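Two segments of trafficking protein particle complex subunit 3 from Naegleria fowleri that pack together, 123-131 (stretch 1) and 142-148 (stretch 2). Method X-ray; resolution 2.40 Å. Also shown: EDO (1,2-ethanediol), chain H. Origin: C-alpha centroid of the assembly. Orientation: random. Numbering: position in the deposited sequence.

Stretch 1, residues 123-131: ENPLNDFVE
Stretch 2, residues 142-148: YYSNIIC

How are the two backbones shaped where they meet? Residues 125-127 form a 3-10 segment that runs into a type II turn from Asn127 to Val130, with Phe129 at phi/psi 64/18 and Val130 N bonded to Asn127 O at 3.1 Å. In stretch 2, a type I turn spans Tyr142 to Asn145, closed by Asn145 N to Tyr142 O at 2.9 Å; the chain is helical through Ile147 and Cys148 and the helix continues beyond the stretch. The CA atoms of Leu126 and Ser144 lie 7.0 Å apart, those of Asn127 and Tyr143 7.7 Å, so the sequences pair in opposite order. Together the stretches bury 290 Å².

Why does Tyr143 suit its place? With chi1 t (-173°) and chi2 85°, the Tyr143 ring runs across stretch 1, with its OH 3.8 Å from Val130 CG2. Val130, chi1 t, makes a CH-pi contact: its CG1 lies over one face of the Tyr143 ring, 4.2 Å from the centroid and 22° off the normal, and 3.9 Å from Tyr143 CE1. The buried phenol keeps a polar partner: Tyr143 OH donates to the O of water 1 at 2.6 Å, and that water donates to Leu126 O, also at 2.6 Å.

What do the two asparagines of stretch 1 do? Asn124 is t (chi2 -6°), a conformation that serves both ends of its amide: OD1 accepts from Leu126 N at 3.0 Å, while ND2 gives a weak hydrogen bond to Ser144 OG at 3.0 Å. Ser144, chi1 m, points toward stretch 1 and its OG takes that bond. The CA-to-CB bond of Asn127 (m, chi2 -2°) points sideways to stretch 2, yet its OD1 lies 3.5 Å from Ser144 OG.

What packs around the polar pair? Leu126 (m, t) points toward stretch 2, its CD1 3.8 Å from Ser144 OG. Ile147 (m, t) extends CD1 to 4.3 Å from Asn124 ND2, so both buried aliphatic chains pack beside the polar pair.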

# COMPACT_ATOMS: atom_id res chain seq x y z
N GLU C 123 0.41 14.28 12.64
CA GLU C 123 -0.49 13.76 11.60
C GLU C 123 0.14 12.57 10.89
O GLU C 123 1.35 12.49 10.73
CB GLU C 123 -0.84 14.84 10.56
N ASN C 124 -0.71 11.63 10.48
CA ASN C 124 -0.23 10.43 9.80
C ASN C 124 -1.28 9.91 8.81
O ASN C 124 -2.30 9.34 9.23
CB ASN C 124 0.12 9.33 10.81
CG ASN C 124 0.67 8.07 10.15
OD1 ASN C 124 0.70 7.96 8.92
ND2 ASN C 124 1.09 7.12 10.96
N PRO C 125 -1.02 10.01 7.50
CA PRO C 125 -2.05 9.59 6.53
C PRO C 125 -2.46 8.14 6.63
O PRO C 125 -3.60 7.82 6.26
CB PRO C 125 -1.39 9.90 5.17
CG PRO C 125 0.07 9.85 5.45
CD PRO C 125 0.22 10.44 6.84
N LEU C 126 -1.60 7.25 7.13
CA LEU C 126 -2.03 5.86 7.30
C LEU C 126 -3.17 5.76 8.31
O LEU C 126 -3.94 4.80 8.27
CB LEU C 126 -0.88 4.97 7.75
CG LEU C 126 0.41 4.96 6.94
CD1 LEU C 126 1.32 3.93 7.59
CD2 LEU C 126 0.18 4.71 5.44
N ASN C 127 -3.26 6.71 9.24
CA ASN C 127 -4.27 6.68 10.30
C ASN C 127 -5.64 7.19 9.87
O ASN C 127 -6.58 7.09 10.67
CB ASN C 127 -3.80 7.51 11.50
CG ASN C 127 -2.78 6.78 12.34
OD1 ASN C 127 -2.43 5.64 12.06
ND2 ASN C 127 -2.29 7.44 13.38
N ASP C 128 -5.77 7.76 8.67
CA ASP C 128 -7.00 8.43 8.26
C ASP C 128 -8.22 7.51 8.32
O ASP C 128 -8.22 6.39 7.79
CB ASP C 128 -6.83 8.97 6.84
CG ASP C 128 -5.96 10.21 6.80
OD1 ASP C 128 -5.45 10.61 7.87
OD2 ASP C 128 -5.75 10.76 5.70
N PHE C 129 -9.27 7.99 8.99
CA PHE C 129 -10.56 7.31 9.09
C PHE C 129 -10.45 5.98 9.84
O PHE C 129 -11.35 5.13 9.76
CB PHE C 129 -11.16 7.09 7.70
CG PHE C 129 -11.37 8.37 6.92
CD1 PHE C 129 -11.76 9.55 7.56
CD2 PHE C 129 -11.14 8.41 5.55
CE1 PHE C 129 -11.94 10.72 6.84
CE2 PHE C 129 -11.32 9.58 4.83
CZ PHE C 129 -11.72 10.75 5.48
N VAL C 130 -9.38 5.77 10.59
CA VAL C 130 -9.16 4.55 11.35
C VAL C 130 -9.61 4.79 12.78
O VAL C 130 -9.34 5.85 13.36
CB VAL C 130 -7.67 4.11 11.31
CG1 VAL C 130 -7.43 2.90 12.21
CG2 VAL C 130 -7.24 3.82 9.89
N GLU C 131 -10.35 3.85 13.33
CA GLU C 131 -10.80 3.92 14.70
C GLU C 131 -10.60 2.54 15.29
O GLU C 131 -11.21 1.57 14.82
CB GLU C 131 -12.27 4.33 14.78
N TYR C 142 0.12 -1.07 17.58
CA TYR C 142 0.78 0.06 16.93
C TYR C 142 0.48 -0.05 15.44
O TYR C 142 1.25 -0.62 14.66
CB TYR C 142 2.27 0.10 17.25
CG TYR C 142 2.54 0.61 18.64
CD1 TYR C 142 2.12 1.89 19.02
CD2 TYR C 142 3.27 -0.15 19.56
CE1 TYR C 142 2.38 2.39 20.30
CE2 TYR C 142 3.54 0.33 20.86
CZ TYR C 142 3.09 1.60 21.21
OH TYR C 142 3.34 2.11 22.47
N TYR C 143 -0.64 0.57 15.06
CA TYR C 143 -1.20 0.45 13.72
C TYR C 143 -0.16 0.68 12.63
O TYR C 143 -0.16 -0.01 11.61
CB TYR C 143 -2.34 1.45 13.57
CG TYR C 143 -3.11 1.31 12.28
CD1 TYR C 143 -4.16 0.39 12.17
CD2 TYR C 143 -2.77 2.06 11.17
CE1 TYR C 143 -4.88 0.26 10.97
CE2 TYR C 143 -3.45 1.93 10.00
CZ TYR C 143 -4.50 1.03 9.90
OH TYR C 143 -5.15 0.93 8.70
N SER C 144 0.74 1.66 12.82
CA SER C 144 1.74 2.04 11.83
C SER C 144 3.13 1.44 12.09
O SER C 144 4.12 2.01 11.62
CB SER C 144 1.88 3.55 11.76
OG SER C 144 0.68 4.13 11.34
N ASN C 145 3.20 0.29 12.75
CA ASN C 145 4.50 -0.24 13.18
C ASN C 145 5.42 -0.54 12.00
O ASN C 145 6.65 -0.58 12.18
CB ASN C 145 4.33 -1.49 14.02
CG ASN C 145 5.32 -1.55 15.17
OD1 ASN C 145 5.75 -0.51 15.67
ND2 ASN C 145 5.65 -2.76 15.63
N ILE C 146 4.85 -0.72 10.80
CA ILE C 146 5.67 -0.93 9.61
C ILE C 146 6.72 0.17 9.46
O ILE C 146 7.78 -0.05 8.86
CB ILE C 146 4.75 -1.02 8.37
CG1 ILE C 146 5.51 -1.62 7.20
CG2 ILE C 146 4.24 0.36 7.99
CD1 ILE C 146 4.60 -2.16 6.12
N ILE C 147 6.44 1.38 9.97
CA ILE C 147 7.41 2.48 9.88
C ILE C 147 8.69 2.15 10.64
O ILE C 147 9.80 2.45 10.18
CB ILE C 147 6.79 3.80 10.37
CG1 ILE C 147 5.58 4.19 9.49
CG2 ILE C 147 7.82 4.96 10.33
CD1 ILE C 147 4.91 5.48 9.92
N CYS C 148 8.56 1.54 11.82
CA CYS C 148 9.76 1.23 12.60
C CYS C 148 10.67 0.26 11.85
O CYS C 148 11.90 0.42 11.86
CB CYS C 148 9.36 0.65 13.95
SG CYS C 148 8.48 1.84 14.98
C1 EDO H . -8.19 3.45 6.50
O1 EDO H . -8.36 2.23 5.77
C2 EDO H . -7.08 4.28 5.87
O2 EDO H . -7.65 5.28 5.01
O HOH W 1 -4.04 2.54 7.00